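Pyocin S5 (Pseudomonas aeruginosa PAO1, PDB 6THK) is a bacteriocin imported into Pseudomonas aeruginosa cells, where it probably forms pores that depolarise the cytoplasmic membrane. Local coordinates at residues H107-D112 and E179-L184; G471-M476 and N492-S497. The protein carries 1 engineered substitution. All blocks are in the same frame, centred on the assembly; numbering follows the deposited sequence.

Interaction 1. Residues H107-D112 and E179-L184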
ATOM      1  N   HIS A 107      32.986 -41.179 -11.799  1.00 63.32           N
ATOM      2  CA  HIS A 107      34.239 -40.478 -12.073  1.00 64.02           C
ATOM      3  C   HIS A 107      35.448 -41.412 -11.979  1.00 65.53           C
ATOM      4  O   HIS A 107      36.378 -41.305 -12.788  1.00 63.49           O
ATOM      5  CB  HIS A 107      34.400 -39.232 -11.197  1.00 66.15           C
ATOM      6  CG  HIS A 107      35.219 -38.162 -11.857  1.00 71.02           C
ATOM      7  ND1 HIS A 107      34.828 -37.595 -13.069  1.00 73.66           N
ATOM      8  CD2 HIS A 107      36.393 -37.604 -11.475  1.00 73.46           C
ATOM      9  CE1 HIS A 107      35.772 -36.719 -13.377  1.00 73.28           C
ATOM     10  NE2 HIS A 107      36.728 -36.683 -12.443  1.00 73.52           N
ATOM     11  N   LYS A 108      35.398 -42.368 -11.028  1.00 62.21           N
ATOM     12  CA  LYS A 108      36.435 -43.388 -10.824  1.00 62.19           C
ATOM     13  C   LYS A 108      36.425 -44.395 -11.989  1.00 65.84           C
ATOM     14  O   LYS A 108      37.492 -44.784 -12.464  1.00 66.17           O
ATOM     15  CB  LYS A 108      36.266 -44.086  -9.449  1.00 64.61           C
ATOM     16  CG  LYS A 108      37.182 -45.291  -9.173  1.00 81.83           C
ATOM     17  CD  LYS A 108      38.680 -44.965  -9.220  1.00 93.64           C
ATOM     18  CE  LYS A 108      39.531 -46.209  -9.185  1.00105.10           C
ATOM     19  NZ  LYS A 108      40.954 -45.907  -9.497  1.00115.65           N
ATOM     20  N   MET A 109      35.221 -44.790 -12.448  1.00 61.14           N
ATOM     21  CA  MET A 109      35.007 -45.713 -13.563  1.00 60.46           C
ATOM     22  C   MET A 109      35.482 -45.126 -14.877  1.00 65.16           C
ATOM     23  O   MET A 109      36.062 -45.860 -15.675  1.00 66.09           O
ATOM     24  CB  MET A 109      33.533 -46.068 -13.680  1.00 62.79           C
ATOM     25  CG  MET A 109      33.155 -47.270 -12.867  1.00 66.65           C
ATOM     26  SD  MET A 109      31.381 -47.366 -12.576  1.00 71.27           S
ATOM     27  CE  MET A 109      30.791 -47.620 -14.187  1.00 67.66           C
ATOM     28  N   GLU A 110      35.223 -43.826 -15.111  1.00 60.88           N
ATOM     29  CA  GLU A 110      35.638 -43.090 -16.307  1.00 60.43           C
ATOM     30  C   GLU A 110      37.175 -42.966 -16.390  1.00 64.82           C
ATOM     31  O   GLU A 110      37.718 -42.949 -17.495  1.00 65.01           O
ATOM     32  CB  GLU A 110      35.034 -41.671 -16.318  1.00 61.66           C
ATOM     33  CG  GLU A 110      33.602 -41.550 -16.809  1.00 73.77           C
ATOM     34  CD  GLU A 110      32.978 -40.174 -16.655  1.00102.22           C
ATOM     35  OE1 GLU A 110      31.918 -39.940 -17.272  1.00105.15           O
ATOM     36  OE2 GLU A 110      33.521 -39.335 -15.900  1.00 97.77           O
ATOM     37  N   SER A 111      37.859 -42.799 -15.230  1.00 61.35           N
ATOM     38  CA  SER A 111      39.315 -42.651 -15.188  1.00 62.11           C
ATOM     39  C   SER A 111      40.022 -43.970 -15.458  1.00 66.20           C
ATOM     40  O   SER A 111      41.031 -43.973 -16.167  1.00 66.33           O
ATOM     41  CB  SER A 111      39.789 -41.992 -13.898  1.00 67.41           C
ATOM     42  OG  SER A 111      39.096 -42.517 -12.780  1.00 84.81           O
ATOM     43  N   ASP A 112      39.448 -45.092 -14.952  1.00 61.64           N
ATOM     44  CA  ASP A 112      39.916 -46.456 -15.192  1.00 61.10           C
ATOM     45  C   ASP A 112      39.683 -46.777 -16.658  1.00 64.02           C
ATOM     46  O   ASP A 112      40.581 -47.342 -17.291  1.00 64.25           O
ATOM     47  CB  ASP A 112      39.167 -47.477 -14.319  1.00 63.33           C
ATOM     48  CG  ASP A 112      39.422 -47.352 -12.829  1.00 77.09           C
ATOM     49  OD1 ASP A 112      40.340 -46.592 -12.444  1.00 78.07           O
ATOM     50  OD2 ASP A 112      38.698 -48.005 -12.049  1.00 84.61           O
ATOM     51  N   GLU A 179      30.474 -50.301 -21.101  1.00 62.20           N
ATOM     52  CA  GLU A 179      29.072 -50.645 -20.890  1.00 62.32           C
ATOM     53  C   GLU A 179      28.617 -50.228 -19.481  1.00 64.20           C
ATOM     54  O   GLU A 179      27.534 -49.662 -19.331  1.00 63.03           O
ATOM     55  CB  GLU A 179      28.851 -52.153 -21.107  1.00 64.26           C
ATOM     56  CG  GLU A 179      27.460 -52.506 -21.619  1.00 80.11           C
ATOM     57  CD  GLU A 179      27.136 -52.091 -23.046  1.00112.03           C
ATOM     58  OE1 GLU A 179      28.062 -52.052 -23.891  1.00114.50           O
ATOM     59  OE2 GLU A 179      25.946 -51.812 -23.321  1.00106.63           O
ATOM     60  N   ALA A 180      29.463 -50.477 -18.461  1.00 59.89           N
ATOM     61  CA  ALA A 180      29.173 -50.143 -17.066  1.00 59.27           C
ATOM     62  C   ALA A 180      28.937 -48.640 -16.881  1.00 61.80           C
ATOM     63  O   ALA A 180      28.049 -48.255 -16.122  1.00 59.58           O
ATOM     64  CB  ALA A 180      30.301 -50.622 -16.166  1.00 59.65           C
ATOM     65  N   VAL A 181      29.735 -47.811 -17.584  1.00 59.51           N
ATOM     66  CA  VAL A 181      29.696 -46.343 -17.592  1.00 59.78           C
ATOM     67  C   VAL A 181      28.391 -45.852 -18.263  1.00 66.94           C
ATOM     68  O   VAL A 181      27.738 -44.966 -17.710  1.00 66.74           O
ATOM     69  CB  VAL A 181      30.984 -45.741 -18.249  1.00 62.51           C
ATOM     70  CG1 VAL A 181      30.810 -44.270 -18.610  1.00 62.06           C
ATOM     71  CG2 VAL A 181      32.211 -45.926 -17.359  1.00 62.05           C
ATOM     72  N   LYS A 182      28.016 -46.430 -19.440  1.00 64.59           N
ATOM     73  CA  LYS A 182      26.800 -46.075 -20.188  1.00 64.76           C
ATOM     74  C   LYS A 182      25.556 -46.276 -19.332  1.00 69.52           C
ATOM     75  O   LYS A 182      24.688 -45.402 -19.304  1.00 70.40           O
ATOM     76  CB  LYS A 182      26.683 -46.897 -21.481  1.00 68.11           C
ATOM     77  CG  LYS A 182      27.557 -46.385 -22.618  1.00 89.10           C
ATOM     78  CD  LYS A 182      27.713 -47.420 -23.737  1.00 99.30           C
ATOM     79  CE  LYS A 182      28.444 -46.864 -24.939  1.00108.55           C
ATOM     80  NZ  LYS A 182      29.881 -46.602 -24.652  1.00118.67           N
ATOM     81  N   VAL A 183      25.491 -47.408 -18.608  1.00 65.15           N
ATOM     82  CA  VAL A 183      24.393 -47.748 -17.709  1.00 64.34           C
ATOM     83  C   VAL A 183      24.363 -46.797 -16.499  1.00 66.39           C
ATOM     84  O   VAL A 183      23.304 -46.233 -16.240  1.00 66.55           O
ATOM     85  CB  VAL A 183      24.399 -49.248 -17.309  1.00 68.35           C
ATOM     86  CG1 VAL A 183      23.336 -49.556 -16.254  1.00 67.95           C
ATOM     87  CG2 VAL A 183      24.204 -50.137 -18.536  1.00 68.35           C
ATOM     88  N   LEU A 184      25.510 -46.591 -15.789  1.00 60.89           N
ATOM     89  CA  LEU A 184      25.590 -45.694 -14.628  1.00 60.02           C
ATOM     90  C   LEU A 184      25.241 -44.249 -14.986  1.00 64.92           C
ATOM     91  O   LEU A 184      24.445 -43.656 -14.276  1.00 65.31           O
ATOM     92  CB  LEU A 184      26.929 -45.781 -13.867  1.00 59.69           C
ATOM     93  CG  LEU A 184      27.058 -44.958 -12.549  1.00 64.66           C
ATOM     94  CD1 LEU A 184      25.953 -45.297 -11.528  1.00 64.97           C
ATOM     95  CD2 LEU A 184      28.399 -45.150 -11.908  1.00 64.93           C
TER
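The flat group in this contact is the peptide unit joining Ala180 to Val181, and the terminal methyl of Met109 lies over one of its faces. Met109 CE lies above the carbonyl group, 3.4 Å from both Ala180 C and Ala180 O, with Val181 N a little farther off. Ala180 O also accepts the helical bond from Leu184 N. The bend at the end of the Met109 chain (chi3 66°) turns CE onto this patch of backbone, where it also meets Ala180 CB at 3.6 Å. Val181 adds its CG2, 3.9 Å from Met109 CE and equally close to Met109 CB, so this one methyl touches both the root and the tip of the methionine. Leu184 completes the setting, bringing CD2 to 3.8 Å from Met109 SD as the two side chains cross obliquely. With Leu177, one turn before Val181, Met109 is a knob set among four residues of helix 157-212, a knob-into-hole fit of the helical bundle; segment 179-184 lies in a predicted coiled-coil region. The helices run antiparallel at 152°, their axes 9.9 Å apart. Helix 42-87 closes the bundle, with Val75 against Met109 and Leu184, and Ile71 against Ala180. Toward the margin, the Glu110 chain passes its CG near Val181 CG1 and carries its carboxylate on to a salt bridge with Arg185. Within helix 95-121, exposed Lys108 brings NZ to Asp112 OD1 on its syn lone pair, 3.1 Å away, pairing charges one turn apart.

Interaction 2. Residues G471-M476 and N492-S497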
ATOM      1  N   GLY A 471     -38.491  54.610  15.365  1.00 37.79           N
ATOM      2  CA  GLY A 471     -38.764  53.178  15.462  1.00 36.93           C
ATOM      3  C   GLY A 471     -37.530  52.397  15.903  1.00 39.14           C
ATOM      4  O   GLY A 471     -37.621  51.550  16.801  1.00 38.82           O
ATOM      5  N   PHE A 472     -36.347  52.710  15.335  1.00 35.08           N
ATOM      6  CA  PHE A 472     -35.109  51.987  15.707  1.00 35.28           C
ATOM      7  C   PHE A 472     -34.715  52.205  17.171  1.00 39.28           C
ATOM      8  O   PHE A 472     -34.301  51.262  17.819  1.00 40.58           O
ATOM      9  CB  PHE A 472     -33.942  52.272  14.758  1.00 37.29           C
ATOM     10  CG  PHE A 472     -32.661  51.529  15.090  1.00 39.57           C
ATOM     11  CD1 PHE A 472     -32.641  50.138  15.161  1.00 43.12           C
ATOM     12  CD2 PHE A 472     -31.469  52.214  15.267  1.00 43.01           C
ATOM     13  CE1 PHE A 472     -31.455  49.450  15.436  1.00 43.99           C
ATOM     14  CE2 PHE A 472     -30.283  51.525  15.557  1.00 46.70           C
ATOM     15  CZ  PHE A 472     -30.283  50.145  15.627  1.00 44.35           C
ATOM     16  N   ALA A 473     -34.928  53.414  17.697  1.00 35.67           N
ATOM     17  CA  ALA A 473     -34.678  53.761  19.084  1.00 35.22           C
ATOM     18  C   ALA A 473     -35.678  53.045  20.006  1.00 40.53           C
ATOM     19  O   ALA A 473     -35.274  52.570  21.069  1.00 41.55           O
ATOM     20  CB  ALA A 473     -34.780  55.267  19.269  1.00 35.57           C
ATOM     21  N   LEU A 474     -36.978  52.982  19.626  1.00 37.86           N
ATOM     22  CA  LEU A 474     -38.002  52.297  20.430  1.00 37.86           C
ATOM     23  C   LEU A 474     -37.716  50.783  20.468  1.00 41.54           C
ATOM     24  O   LEU A 474     -37.889  50.161  21.519  1.00 41.75           O
ATOM     25  CB  LEU A 474     -39.399  52.593  19.874  1.00 38.60           C
ATOM     26  CG  LEU A 474     -40.601  52.021  20.622  1.00 43.84           C
ATOM     27  CD1 LEU A 474     -40.587  52.416  22.094  1.00 44.18           C
ATOM     28  CD2 LEU A 474     -41.891  52.503  19.989  1.00 47.66           C
ATOM     29  N   VAL A 475     -37.196  50.255  19.363  1.00 36.49           N
ATOM     30  CA  VAL A 475     -36.822  48.856  19.262  1.00 36.63           C
ATOM     31  C   VAL A 475     -35.684  48.576  20.237  1.00 42.39           C
ATOM     32  O   VAL A 475     -35.724  47.614  20.982  1.00 44.84           O
ATOM     33  CB  VAL A 475     -36.376  48.494  17.841  1.00 39.18           C
ATOM     34  CG1 VAL A 475     -35.467  47.285  17.860  1.00 39.14           C
ATOM     35  CG2 VAL A 475     -37.579  48.246  16.958  1.00 38.54           C
ATOM     36  N   MET A 476     -34.669  49.425  20.218  1.00 37.71           N
ATOM     37  CA  MET A 476     -33.537  49.299  21.142  1.00 37.68           C
ATOM     38  C   MET A 476     -33.967  49.452  22.571  1.00 42.98           C
ATOM     39  O   MET A 476     -33.452  48.732  23.412  1.00 44.22           O
ATOM     40  CB  MET A 476     -32.431  50.291  20.822  1.00 39.53           C
ATOM     41  CG  MET A 476     -31.785  50.031  19.508  1.00 42.82           C
ATOM     42  SD  MET A 476     -30.201  50.865  19.380  1.00 46.76           S
ATOM     43  CE  MET A 476     -30.715  52.597  19.170  1.00 42.39           C
ATOM     44  N   ASN A 492     -34.198  54.764  26.336  1.00 42.28           N
ATOM     45  CA  ASN A 492     -35.351  55.572  26.698  1.00 42.83           C
ATOM     46  C   ASN A 492     -35.021  57.069  26.570  1.00 49.61           C
ATOM     47  O   ASN A 492     -35.847  57.821  26.057  1.00 50.85           O
ATOM     48  CB  ASN A 492     -35.864  55.192  28.103  1.00 47.37           C
ATOM     49  CG  ASN A 492     -36.981  56.053  28.634  1.00 91.24           C
ATOM     50  OD1 ASN A 492     -36.816  56.794  29.615  1.00 89.80           O
ATOM     51  ND2 ASN A 492     -38.145  55.980  28.002  1.00 89.80           N
ATOM     52  N   ASN A 493     -33.792  57.488  26.970  1.00 47.16           N
ATOM     53  CA  ASN A 493     -33.324  58.874  26.841  1.00 46.70           C
ATOM     54  C   ASN A 493     -33.248  59.250  25.372  1.00 49.02           C
ATOM     55  O   ASN A 493     -33.800  60.278  25.002  1.00 49.17           O
ATOM     56  CB  ASN A 493     -31.967  59.067  27.495  1.00 49.98           C
ATOM     57  CG  ASN A 493     -31.944  58.934  29.002  1.00 78.18           C
ATOM     58  OD1 ASN A 493     -30.871  58.754  29.597  1.00 80.75           O
ATOM     59  ND2 ASN A 493     -33.105  59.030  29.666  1.00 61.21           N
ATOM     60  N   LEU A 494     -32.648  58.384  24.527  1.00 42.89           N
ATOM     61  CA  LEU A 494     -32.560  58.614  23.079  1.00 41.72           C
ATOM     62  C   LEU A 494     -33.939  58.789  22.424  1.00 49.13           C
ATOM     63  O   LEU A 494     -34.079  59.683  21.603  1.00 48.74           O
ATOM     64  CB  LEU A 494     -31.762  57.513  22.385  1.00 40.41           C
ATOM     65  CG  LEU A 494     -31.528  57.629  20.870  1.00 43.14           C
ATOM     66  CD1 LEU A 494     -30.723  58.888  20.502  1.00 42.00           C
ATOM     67  CD2 LEU A 494     -30.841  56.368  20.340  1.00 41.41           C
ATOM     68  N   VAL A 495     -34.945  57.958  22.789  1.00 47.11           N
ATOM     69  CA  VAL A 495     -36.314  58.058  22.247  1.00 47.60           C
ATOM     70  C   VAL A 495     -36.863  59.465  22.544  1.00 52.79           C
ATOM     71  O   VAL A 495     -37.217  60.183  21.616  1.00 51.33           O
ATOM     72  CB  VAL A 495     -37.262  56.955  22.798  1.00 51.03           C
ATOM     73  CG1 VAL A 495     -38.700  57.186  22.354  1.00 50.57           C
ATOM     74  CG2 VAL A 495     -36.795  55.564  22.379  1.00 50.75           C
ATOM     75  N   ILE A 496     -36.825  59.863  23.805  1.00 51.26           N
ATOM     76  CA  ILE A 496     -37.335  61.153  24.225  1.00 52.23           C
ATOM     77  C   ILE A 496     -36.588  62.284  23.548  1.00 55.09           C
ATOM     78  O   ILE A 496     -37.174  63.283  23.164  1.00 54.34           O
ATOM     79  CB  ILE A 496     -37.224  61.314  25.743  1.00 56.21           C
ATOM     80  CG1 ILE A 496     -38.321  60.512  26.441  1.00 57.02           C
ATOM     81  CG2 ILE A 496     -37.295  62.779  26.121  1.00 57.42           C
ATOM     82  CD1 ILE A 496     -37.955  60.074  27.839  1.00 67.68           C
ATOM     83  N   SER A 497     -35.275  62.123  23.462  1.00 51.42           N
ATOM     84  CA  SER A 497     -34.393  63.093  22.840  1.00 51.72           C
ATOM     85  C   SER A 497     -34.724  63.194  21.364  1.00 56.88           C
ATOM     86  O   SER A 497     -34.650  64.261  20.777  1.00 58.51           O
ATOM     87  CB  SER A 497     -32.930  62.690  23.055  1.00 54.41           C
ATOM     88  OG  SER A 497     -32.107  63.009  21.949  1.00 67.85           O
TER
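No hydrogen bond links Ala473 or Met476 to Leu494 or Val495; the shortest polar bond here, Ser497 N to Asn493 O at 2.8 Å, is internal to helix 485-498. What joins the two helices is apolar. Val495 presses CG2 onto the backbone of Ala473, 3.6 Å from Ala473 O, and also reaches Ala473 CB at 3.7 Å. The small alanine allows a close approach: the CA atoms of Ala473 and Val495 are 5.6 Å apart, and the antiparallel axes, at 158°, come within 8.6 Å. Beside this pair, Leu494 CD2 meets the methyl end of Met476, with CE 4.0 Å away. Met476 CG is anti to its carbonyl carbon (chi1 -66°) and lies over one face of the Phe472 ring, offset toward the rim. Met345 of helix 340-353 packs on both Met476 and Leu494, while Leu375 of helix 361-378 lies against Leu474. Helix 468-481 overlaps the predicted membrane-spanning segment and follows helix 451-464; its burial under neighbouring helices, helix 485-498 among them, is as expected of the hydrophobic hairpin that colicin pore-forming domains bury inside their soluble helical bundle.

How the interactions relate
Both contacts are buried and join antiparallel helices without a hydrogen bond between them, yet they share no element and lie on opposite sides of the chain's centre, their nearest atoms about 113 Å apart. Interaction 1 belongs to the long-helix bundle toward the N-terminal part of this elongated molecule: its axes are farther apart, a methionine fills the gap, and charged residues border the packing. Interaction 2 sits in the compact pore-forming domain, where an alanine lets shorter helices come closer and all the touching residues are buried. The pairs also differ in sequence separation: 66 residues separate the segments of interaction 1, but 15 those of interaction 2.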